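PDB 4CE0: O-methyltransferase from Saccharopolyspora spinosa, which probably transfers a methyl group from S-adenosyl-L-methionine to the 4'-hydroxyl of the spinosyn rhamnose in antibiotic biosynthesis, and binds magnesium. Local coordinates for residues L11-L16 / C90-A95; F79-V84 / R183-L188; I211-L216 / D240-Y245. All blocks are in the same frame, centred on the assembly; numbering follows the deposited sequence.

Overall arrangement
Contacts 2 and 3 lie side by side on the same mixed sheet, their centres about 12 Å apart, and together they supply all three aspartates of the magnesium site: Asp185 from contact 2, Asp212 and Asp213 from contact 3. The two meet directly through the salt bridge of Arg183 with Asp212 and probably through a backbone bond between Leu184 and Asp212. S-adenosyl-L-homocysteine borders contact 2. Contact 1 is a helix pair centred about 16 Å from contact 2, touching it where Cys90 and Met93 pack on Phe79, Glu81 and Val84. Contacts 1 and 3 do not touch, their nearest atoms being about 10 Å apart.

Contact 1: residues L11-L16 / C90-A95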
loop_
_atom_site.group_PDB
_atom_site.type_symbol
_atom_site.label_atom_id
_atom_site.label_comp_id
_atom_site.label_asym_id
_atom_site.label_seq_id
_atom_site.Cartn_x
_atom_site.Cartn_y
_atom_site.Cartn_z
ATOM N N LEU A 11 3.117 5.267 0.973
ATOM C CA LEU A 11 2.299 4.272 0.273
ATOM C C LEU A 11 0.911 4.092 0.917
ATOM O O LEU A 11 -0.118 3.998 0.212
ATOM C CB LEU A 11 3.030 2.941 0.142
ATOM C CG LEU A 11 2.227 1.783 -0.455
ATOM C CD1 LEU A 11 1.776 2.047 -1.861
ATOM C CD2 LEU A 11 3.102 0.478 -0.354
ATOM N N LEU A 12 0.878 4.039 2.239
ATOM C CA LEU A 12 -0.384 3.837 2.960
ATOM C C LEU A 12 -1.444 4.887 2.603
ATOM O O LEU A 12 -2.607 4.534 2.364
ATOM C CB LEU A 12 -0.155 3.796 4.465
ATOM C CG LEU A 12 -1.329 3.340 5.341
ATOM C CD1 LEU A 12 -1.926 2.009 4.870
ATOM C CD2 LEU A 12 -0.903 3.214 6.768
ATOM N N LYS A 13 -1.039 6.154 2.529
ATOM C CA LYS A 13 -1.963 7.247 2.157
ATOM C C LYS A 13 -2.554 7.020 0.778
ATOM O O LYS A 13 -3.746 7.228 0.573
ATOM C CB LYS A 13 -1.260 8.614 2.256
ATOM C CG LYS A 13 -0.951 8.977 3.724
ATOM C CD LYS A 13 -0.300 10.318 3.889
ATOM C CE LYS A 13 1.091 10.324 3.329
ATOM N NZ LYS A 13 1.850 11.487 3.863
ATOM N N LYS A 14 -1.719 6.599 -0.169
ATOM C CA LYS A 14 -2.186 6.279 -1.506
ATOM C C LYS A 14 -3.168 5.119 -1.456
ATOM O O LYS A 14 -4.199 5.120 -2.130
ATOM C CB LYS A 14 -1.005 5.884 -2.398
ATOM C CG LYS A 14 -0.083 7.024 -2.834
ATOM C CD LYS A 14 1.126 6.384 -3.558
ATOM C CE LYS A 14 2.096 7.386 -4.185
ATOM N NZ LYS A 14 2.913 8.089 -3.157
ATOM N N VAL A 15 -2.836 4.105 -0.660
ATOM C CA VAL A 15 -3.710 2.941 -0.551
ATOM C C VAL A 15 -5.067 3.257 0.114
ATOM O O VAL A 15 -6.105 2.865 -0.392
ATOM C CB VAL A 15 -3.011 1.804 0.209
ATOM C CG1 VAL A 15 -3.890 0.568 0.223
ATOM C CG2 VAL A 15 -1.641 1.533 -0.444
ATOM N N LEU A 16 -5.052 3.943 1.249
ATOM C CA LEU A 16 -6.282 4.216 1.988
ATOM C C LEU A 16 -7.277 5.085 1.200
ATOM O O LEU A 16 -8.480 4.970 1.375
ATOM C CB LEU A 16 -5.939 4.927 3.301
ATOM C CG LEU A 16 -5.249 4.076 4.339
ATOM C CD1 LEU A 16 -4.595 4.961 5.437
ATOM C CD2 LEU A 16 -6.242 3.129 4.930
ATOM N N CYS A 90 -8.443 6.126 11.088
ATOM C CA CYS A 90 -7.984 5.423 12.268
ATOM C C CYS A 90 -6.924 4.393 11.955
ATOM O O CYS A 90 -5.968 4.219 12.722
ATOM C CB CYS A 90 -9.166 4.728 12.923
ATOM S SG CYS A 90 -10.288 5.885 13.754
ATOM N N ILE A 91 -7.098 3.677 10.855
ATOM C CA ILE A 91 -6.028 2.774 10.387
ATOM C C ILE A 91 -4.719 3.549 10.228
ATOM O O ILE A 91 -3.649 3.101 10.681
ATOM C CB ILE A 91 -6.412 2.079 9.084
ATOM C CG1 ILE A 91 -7.556 1.100 9.343
ATOM C CG2 ILE A 91 -5.253 1.272 8.496
ATOM C CD1 ILE A 91 -8.270 0.678 8.107
ATOM N N PHE A 92 -4.808 4.726 9.617
ATOM C CA PHE A 92 -3.625 5.537 9.426
ATOM C C PHE A 92 -2.957 5.935 10.731
ATOM O O PHE A 92 -1.758 5.783 10.865
ATOM C CB PHE A 92 -3.920 6.791 8.608
ATOM C CG PHE A 92 -2.698 7.558 8.270
ATOM C CD1 PHE A 92 -1.794 7.049 7.329
ATOM C CD2 PHE A 92 -2.414 8.760 8.911
ATOM C CE1 PHE A 92 -0.649 7.750 7.014
ATOM C CE2 PHE A 92 -1.273 9.468 8.613
ATOM C CZ PHE A 92 -0.384 8.964 7.645
ATOM N N MET A 93 -3.731 6.394 11.716
ATOM C CA MET A 93 -3.119 6.759 12.995
ATOM C C MET A 93 -2.427 5.543 13.610
ATOM O O MET A 93 -1.335 5.643 14.170
ATOM C CB MET A 93 -4.164 7.317 13.968
ATOM C CG MET A 93 -4.814 8.553 13.488
ATOM S SD MET A 93 -5.786 9.369 14.763
ATOM C CE MET A 93 -7.231 8.371 14.690
ATOM N N ARG A 94 -3.058 4.396 13.506
ATOM C CA ARG A 94 -2.449 3.177 14.057
ATOM C C ARG A 94 -1.164 2.864 13.295
ATOM O O ARG A 94 -0.169 2.385 13.864
ATOM C CB ARG A 94 -3.412 2.004 13.988
ATOM C CG ARG A 94 -2.798 0.612 14.364
ATOM C CD ARG A 94 -2.383 0.479 15.808
ATOM N NE ARG A 94 -1.571 -0.723 16.075
ATOM C CZ ARG A 94 -0.235 -0.747 16.100
ATOM N NH1 ARG A 94 0.484 0.340 15.829
ATOM N NH2 ARG A 94 0.397 -1.870 16.378
ATOM N N ALA A 95 -1.166 3.177 12.008
ATOM C CA ALA A 95 0.018 2.866 11.184
ATOM C C ALA A 95 1.170 3.821 11.519
ATOM O O ALA A 95 2.334 3.425 11.490
ATOM C CB ALA A 95 -0.322 2.913 9.727
#
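Leu12 and Phe92 are the backbone neighbours, their CA atoms 7.4 Å apart, between two helix segments that run nearly antiparallel (167°) with axes that come no closer than 10.8 Å. At this spacing the gap is bridged by side chains, chiefly Phe92 from one helix and Leu12, Lys13 and Leu16 from the other, and no hydrogen bond crosses it. Phe92 CG stands anti to the backbone N (chi1 -174°), and although CB starts off to one side of the opposing helix, the ring comes back toward it. Three residues touch Phe92: Leu12 and Lys13 from one turn of 11-16, Leu16 from the next. Leu16 brings CD1 to 3.7 Å from Phe92 CB, the two side chains crossing at about a right angle. Leu12 CD2 lies 4.0 Å from Phe92 CD1. Lys13 lays its methylene chain against the far end, with CG 3.5 Å from Phe92 CE1 and CD near CZ. The chain of Lys13 bends at chi3 (-68°), and NZ forms a salt bridge with Asp61 and a hydrogen bond with Gln64, which explains how a lysine can serve here: its carbons pack on an aromatic ring while its charge is paired. The other methyl of Leu16, CD2, meets CG2 of Ile91, the residue just before Phe92, at 4.1 Å. Ala95 also points toward the other helix beside Leu12, though their modelled separation is doubtful. Apolar leucine, isoleucine and phenylalanine suit these buried positions. Around the pair, helix 56-73 packs on Phe92 through Leu60 and Gln64, while Phe150 of helix 143-152 touches Ile91. On another side of helix 6-16, Leu11 and Val15 pack against Leu11 and Val15 of the second subunit, and helix 88-100 rests on strand 78-82.

Contact 2: residues F79-V84 / R183-L188; sequences FAETGV and RLDGDL. With MG (magnesium ion), chain C; SAH (S-adenosyl-L-homocysteine), chain B.
Arg183 NH1 is gripped by two carboxylates, one from each segment: it donates to Glu81 OE2 at 2.9 Å across the contact and to Asp185 OD2 at 3.0 Å within its own segment. Both oxygens lie at the edge of the guanidinium, close to its plane, which helps to fix the rotation of that group. Glu81 OE2 is met nearly along its C-O axis, whereas Asp185 OD2 is approached from above its carboxylate plane. Glu81 and Arg183 leave the sheet on the same face and run side by side, yet their flat ends are turned 67° against each other. One arginine between two acids can offset the repulsion expected of Glu81 OE2 and Asp185 OD2, which are 3.8 Å apart. Its other amino group, NH2, forms a salt bridge with Asp212, modelled too short for its length to be relied on. Beneath these side chains the strands run parallel, with Arg183 N bonded to Ala80 O at 2.8 Å, Thr82 N to Arg183 O and Asp185 N to Thr82 O. Beyond the last bridge the strands end at Gly83, where a side chain would run into Asp185 O. Asp185 then splits its carboxylate between two tasks: OD1 binds magnesium at 2.0 Å, and OD2 accepts from a water that also binds the metal. The carboxyl oxygen O of S-adenosyl-L-homocysteine lies 2.8 Å from Glu81 OE2. Glu81, Gly83, Val84 and Asp185 form part of its pocket at the carboxyl-terminal edge of the sheet, as in Rossmann-like methyltransferases. On the opposite face, Thr82 OG1 bonds to Ser195 and Leu184 packs on Leu196, both of helix 189-199. Helix 88-100 adjoins Glu81, Leu63 of helix 56-73 touches Arg183, and strand 107-111 flanks 78-82 on its other side.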
loop_
_atom_site.group_PDB
_atom_site.type_symbol
_atom_site.label_atom_id
_atom_site.label_comp_id
_atom_site.label_asym_id
_atom_site.label_seq_id
_atom_site.Cartn_x
_atom_site.Cartn_y
_atom_site.Cartn_z
ATOM N N PHE A 79 -5.186 8.388 20.876
ATOM C CA PHE A 79 -5.711 9.100 19.720
ATOM C C PHE A 79 -7.135 8.661 19.624
ATOM O O PHE A 79 -7.441 7.527 19.946
ATOM C CB PHE A 79 -4.982 8.695 18.429
ATOM C CG PHE A 79 -3.505 8.965 18.436
ATOM C CD1 PHE A 79 -2.939 9.883 19.297
ATOM C CD2 PHE A 79 -2.687 8.322 17.531
ATOM C CE1 PHE A 79 -1.551 10.141 19.269
ATOM C CE2 PHE A 79 -1.313 8.566 17.504
ATOM C CZ PHE A 79 -0.749 9.479 18.383
ATOM N N ALA A 80 -8.009 9.525 19.151
ATOM C CA ALA A 80 -9.386 9.151 19.003
ATOM C C ALA A 80 -9.985 9.801 17.787
ATOM O O ALA A 80 -9.737 10.990 17.558
ATOM C CB ALA A 80 -10.176 9.556 20.273
ATOM N N GLU A 81 -10.789 9.046 17.032
ATOM C CA GLU A 81 -11.621 9.642 15.980
ATOM C C GLU A 81 -13.095 9.347 16.207
ATOM O O GLU A 81 -13.515 8.191 16.353
ATOM C CB GLU A 81 -11.212 9.241 14.549
ATOM C CG GLU A 81 -11.991 10.075 13.450
ATOM C CD GLU A 81 -11.809 9.573 12.041
ATOM O OE1 GLU A 81 -11.809 8.325 11.861
ATOM O OE2 GLU A 81 -11.680 10.420 11.107
ATOM N N THR A 82 -13.872 10.424 16.241
ATOM C CA THR A 82 -15.308 10.342 16.380
ATOM C C THR A 82 -15.879 10.539 15.011
ATOM O O THR A 82 -16.006 11.678 14.513
ATOM C CB THR A 82 -15.900 11.342 17.430
ATOM O OG1 THR A 82 -15.551 12.708 17.135
ATOM C CG2 THR A 82 -15.396 11.001 18.798
ATOM N N GLY A 83 -16.224 9.408 14.415
ATOM C CA GLY A 83 -16.709 9.337 13.043
ATOM C C GLY A 83 -15.635 8.711 12.157
ATOM O O GLY A 83 -14.713 9.410 11.709
ATOM N N VAL A 84 -15.759 7.402 11.924
ATOM C CA VAL A 84 -14.702 6.601 11.299
ATOM C C VAL A 84 -15.062 5.982 9.947
ATOM O O VAL A 84 -14.164 5.664 9.169
ATOM C CB VAL A 84 -14.200 5.498 12.270
ATOM C CG1 VAL A 84 -14.041 6.077 13.639
ATOM C CG2 VAL A 84 -15.133 4.239 12.300
ATOM N N ARG A 183 -9.752 13.664 16.686
ATOM C CA ARG A 183 -10.215 13.929 15.326
ATOM C C ARG A 183 -11.740 13.823 15.262
ATOM O O ARG A 183 -12.310 12.816 15.660
ATOM C CB ARG A 183 -9.543 13.000 14.320
ATOM C CG ARG A 183 -9.810 13.388 12.874
ATOM C CD ARG A 183 -9.035 12.534 11.845
ATOM N NE ARG A 183 -8.912 13.400 10.701
ATOM C CZ ARG A 183 -9.846 13.581 9.779
ATOM N NH1 ARG A 183 -10.948 12.828 9.760
ATOM N NH2 ARG A 183 -9.629 14.494 8.844
ATOM N N LEU A 184 -12.391 14.902 14.819
ATOM C CA LEU A 184 -13.864 14.965 14.730
ATOM C C LEU A 184 -14.263 14.882 13.277
ATOM O O LEU A 184 -13.847 15.709 12.445
ATOM C CB LEU A 184 -14.412 16.239 15.326
ATOM C CG LEU A 184 -14.661 16.286 16.826
ATOM C CD1 LEU A 184 -13.397 16.089 17.609
ATOM C CD2 LEU A 184 -15.275 17.618 17.144
ATOM N N ASP A 185 -15.021 13.855 12.956
ATOM C CA ASP A 185 -15.475 13.679 11.598
ATOM C C ASP A 185 -16.878 13.121 11.640
ATOM O O ASP A 185 -17.208 12.189 10.927
ATOM C CB ASP A 185 -14.516 12.770 10.816
ATOM C CG ASP A 185 -14.588 12.991 9.308
ATOM O OD1 ASP A 185 -15.512 13.731 8.851
ATOM O OD2 ASP A 185 -13.714 12.437 8.576
ATOM N N GLY A 186 -17.677 13.662 12.548
ATOM C CA GLY A 186 -19.126 13.561 12.466
ATOM C C GLY A 186 -19.554 14.896 11.892
ATOM O O GLY A 186 -19.102 15.950 12.340
ATOM N N ASP A 187 -20.392 14.873 10.873
ATOM C CA ASP A 187 -20.765 16.107 10.202
ATOM C C ASP A 187 -21.747 16.979 10.996
ATOM O O ASP A 187 -21.727 18.202 10.893
ATOM C CB ASP A 187 -21.375 15.756 8.857
ATOM C CG ASP A 187 -20.365 15.119 7.919
ATOM O OD1 ASP A 187 -19.285 15.726 7.716
ATOM O OD2 ASP A 187 -20.633 14.009 7.412
ATOM N N LEU A 188 -22.601 16.353 11.783
ATOM C CA LEU A 188 -23.713 17.064 12.392
ATOM C C LEU A 188 -23.246 17.964 13.521
ATOM O O LEU A 188 -22.199 17.738 14.127
ATOM C CB LEU A 188 -24.731 16.061 12.924
ATOM C CG LEU A 188 -25.080 14.919 11.960
ATOM C CD1 LEU A 188 -26.179 14.027 12.540
ATOM C CD2 LEU A 188 -25.532 15.487 10.649
HETATM MG MG MG C . -15.410 14.753 7.079
HETATM N N SAH B . -13.743 8.464 5.937
HETATM C CA SAH B . -14.246 9.355 6.996
HETATM C CB SAH B . -15.525 8.936 7.676
HETATM C CG SAH B . -16.383 9.780 8.618
HETATM S SD SAH B . -18.062 9.624 7.937
HETATM C C SAH B . -13.116 9.205 7.934
HETATM O O SAH B . -13.334 9.578 9.075
HETATM O OXT SAH B . -12.047 8.663 7.250
HETATM C "C5'" SAH B . -19.097 10.033 9.387
HETATM C "C4'" SAH B . -19.144 8.937 10.461
HETATM O "O4'" SAH B . -19.632 9.456 11.681
HETATM C "C3'" SAH B . -20.067 7.760 10.131
HETATM O "O3'" SAH B . -19.286 6.584 10.177
HETATM C "C2'" SAH B . -21.190 7.759 11.175
HETATM O "O2'" SAH B . -21.729 6.488 11.599
HETATM C "C1'" SAH B . -20.527 8.543 12.312
HETATM N N9 SAH B . -21.421 9.322 13.201
HETATM C C8 SAH B . -21.931 10.573 12.925
HETATM N N7 SAH B . -22.637 10.973 13.992
HETATM C C5 SAH B . -22.557 10.031 14.957
HETATM C C6 SAH B . -23.089 9.922 16.243
HETATM N N6 SAH B . -23.843 10.889 16.762
HETATM N N1 SAH B . -22.842 8.797 16.993
HETATM C C2 SAH B . -22.052 7.774 16.510
HETATM N N3 SAH B . -21.561 7.882 15.230
HETATM C C4 SAH B . -21.771 8.997 14.476
HETATM O O HOH W 1 -17.550 14.014 15.719
HETATM O O HOH W 2 -15.044 12.955 5.918
HETATM O O HOH W 3 -17.358 14.111 6.710
HETATM O O HOH W 4 -15.733 15.373 4.910
#

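Contact 3: residues I211-L216 / D240-Y245; sequences IDDYFL and DGTGAY. With MG (magnesium ion), chain C.
Ile211 and Ala244 form the tight part of the contact, an antiparallel hydrogen-bonded pair in which each residue both gives and takes. Ile211 N donates to Ala244 O at 2.7 Å, and Ala244 N returns a bond to Ile211 O at 2.9 Å. Gly243 is drawn in beside them, its CA 3.2 Å from Ile211 O in a CA-H...O contact. It passes close to Asp212 O as well, where a side chain would be cramped. Ala244 suits its place because its short CB fits against Tyr214, lying 3.5 Å from Tyr214 CB and almost as near to CD2. Tyr214 CG is anti to the backbone N (chi1 -180°), and the rest of its ring leads away toward Gln220 and Lys224 of helix 219-230. The outer side is looser. Phe215 turns a ring edge to Thr242 N of the 241-243 loop, and Tyr214 CB sits over the centre of one face, but the ring stays partly exposed, and its modelled approaches to Gly241 O and Thr242 O are too close to be relied on. A weak bond from Phe215 N to Thr242 O is similarly uncertain. Gly241, with positive phi, is exposed at the corner of this loop. The loop holds its own shape through Asp240 OD1, which accepts from Thr242 N in an Asx turn and more directly from Gly243 N at 2.9 Å. Arg59 ties the two segments by salt bridges to Asp240 OD2 and Asp212 OD1. On the metal side, Asp212 OD2 and Asp213 OD2 bind magnesium at 2.0 and 2.1 Å, and Asp185 with three waters completes six ligands. An Asp-Asp pair at the end of a parallel strand of the Rossmann-like sheet, beside an antiparallel neighbour, here supplies two of the three protein ligands of the magnesium site in this TylF/MycF-family methyltransferase.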
loop_
_atom_site.group_PDB
_atom_site.type_symbol
_atom_site.label_atom_id
_atom_site.label_comp_id
_atom_site.label_asym_id
_atom_site.label_seq_id
_atom_site.Cartn_x
_atom_site.Cartn_y
_atom_site.Cartn_z
ATOM N N ILE A 211 -10.739 19.169 12.984
ATOM C CA ILE A 211 -12.159 19.285 12.615
ATOM C C ILE A 211 -12.258 18.996 11.113
ATOM O O ILE A 211 -11.880 19.823 10.292
ATOM C CB ILE A 211 -12.709 20.674 12.885
ATOM C CG1 ILE A 211 -12.372 21.156 14.299
ATOM C CG2 ILE A 211 -14.216 20.689 12.657
ATOM C CD1 ILE A 211 -13.122 20.435 15.406
ATOM N N ASP A 212 -12.773 17.833 10.740
ATOM C CA ASP A 212 -12.610 17.421 9.369
ATOM C C ASP A 212 -13.449 18.278 8.415
ATOM O O ASP A 212 -13.062 18.456 7.274
ATOM C CB ASP A 212 -12.953 15.931 9.190
ATOM C CG ASP A 212 -12.585 15.418 7.806
ATOM O OD1 ASP A 212 -11.375 15.213 7.561
ATOM O OD2 ASP A 212 -13.486 15.240 6.951
ATOM N N ASP A 213 -14.587 18.783 8.893
ATOM C CA ASP A 213 -15.522 19.559 8.075
ATOM C C ASP A 213 -15.851 20.895 8.709
ATOM O O ASP A 213 -17.019 21.309 8.765
ATOM C CB ASP A 213 -16.833 18.788 7.880
ATOM C CG ASP A 213 -16.650 17.563 7.034
ATOM O OD1 ASP A 213 -16.667 17.698 5.790
ATOM O OD2 ASP A 213 -16.445 16.479 7.610
ATOM N N TYR A 214 -14.816 21.590 9.144
ATOM C CA TYR A 214 -14.997 22.889 9.780
ATOM C C TYR A 214 -15.828 23.869 8.957
ATOM O O TYR A 214 -16.383 24.805 9.517
ATOM C CB TYR A 214 -13.649 23.541 10.039
ATOM C CG TYR A 214 -13.778 24.890 10.702
ATOM C CD1 TYR A 214 -14.507 25.053 11.870
ATOM C CD2 TYR A 214 -13.174 26.004 10.154
ATOM C CE1 TYR A 214 -14.636 26.317 12.473
ATOM C CE2 TYR A 214 -13.282 27.269 10.736
ATOM C CZ TYR A 214 -14.015 27.417 11.898
ATOM O OH TYR A 214 -14.112 28.647 12.490
ATOM N N PHE A 215 -15.911 23.684 7.647
ATOM C CA PHE A 215 -16.546 24.727 6.816
ATOM C C PHE A 215 -17.953 24.372 6.471
ATOM O O PHE A 215 -18.683 25.148 5.869
ATOM C CB PHE A 215 -15.681 25.072 5.628
ATOM C CG PHE A 215 -14.303 25.473 6.051
ATOM C CD1 PHE A 215 -14.108 26.548 6.892
ATOM C CD2 PHE A 215 -13.221 24.729 5.695
ATOM C CE1 PHE A 215 -12.844 26.864 7.322
ATOM C CE2 PHE A 215 -11.940 25.044 6.114
ATOM C CZ PHE A 215 -11.748 26.101 6.925
ATOM N N LEU A 216 -18.343 23.212 6.967
ATOM C CA LEU A 216 -19.710 22.777 6.963
ATOM C C LEU A 216 -20.403 23.600 8.037
ATOM O O LEU A 216 -19.955 23.577 9.188
ATOM C CB LEU A 216 -19.770 21.280 7.301
ATOM C CG LEU A 216 -21.108 20.551 7.158
ATOM C CD1 LEU A 216 -21.424 20.370 5.682
ATOM C CD2 LEU A 216 -21.133 19.183 7.905
ATOM N N ASP A 240 -7.252 22.623 4.246
ATOM C CA ASP A 240 -7.436 22.513 2.813
ATOM C C ASP A 240 -8.740 23.179 2.343
ATOM O O ASP A 240 -9.280 22.801 1.310
ATOM C CB ASP A 240 -7.447 21.013 2.417
ATOM C CG ASP A 240 -8.662 20.268 2.960
ATOM O OD1 ASP A 240 -9.329 20.783 3.886
ATOM O OD2 ASP A 240 -8.983 19.178 2.436
ATOM N N GLY A 241 -9.249 24.145 3.104
ATOM C CA GLY A 241 -10.506 24.813 2.779
ATOM C C GLY A 241 -11.731 24.002 3.153
ATOM O O GLY A 241 -12.859 24.408 2.877
ATOM N N THR A 242 -11.503 22.842 3.769
ATOM C CA THR A 242 -12.568 21.959 4.248
ATOM C C THR A 242 -12.363 21.678 5.748
ATOM O O THR A 242 -13.180 22.035 6.573
ATOM C CB THR A 242 -12.571 20.627 3.481
ATOM O OG1 THR A 242 -12.934 20.877 2.124
ATOM C CG2 THR A 242 -13.556 19.617 4.102
ATOM N N GLY A 243 -11.243 21.038 6.058
ATOM C CA GLY A 243 -10.864 20.721 7.405
ATOM C C GLY A 243 -10.086 21.851 8.036
ATOM O O GLY A 243 -9.499 22.702 7.359
ATOM N N ALA A 244 -10.083 21.854 9.355
ATOM C CA ALA A 244 -9.329 22.831 10.091
ATOM C C ALA A 244 -8.885 22.191 11.372
ATOM O O ALA A 244 -9.423 21.167 11.766
ATOM C CB ALA A 244 -10.206 24.056 10.371
ATOM N N TYR A 245 -7.915 22.800 12.051
ATOM C CA TYR A 245 -7.491 22.239 13.314
ATOM C C TYR A 245 -6.901 23.310 14.199
ATOM O O TYR A 245 -6.596 24.440 13.752
ATOM C CB TYR A 245 -6.454 21.139 13.062
ATOM C CG TYR A 245 -5.115 21.648 12.616
ATOM C CD1 TYR A 245 -4.873 21.963 11.270
ATOM C CD2 TYR A 245 -4.089 21.835 13.528
ATOM C CE1 TYR A 245 -3.627 22.425 10.839
ATOM C CE2 TYR A 245 -2.835 22.309 13.118
ATOM C CZ TYR A 245 -2.609 22.599 11.776
ATOM O OH TYR A 245 -1.366 23.055 11.387
HETATM MG MG MG C . -15.410 14.753 7.079
HETATM O O HOH W 4 -15.733 15.373 4.910
HETATM O O HOH W 2 -15.044 12.955 5.918
HETATM O O HOH W 3 -17.358 14.111 6.710
#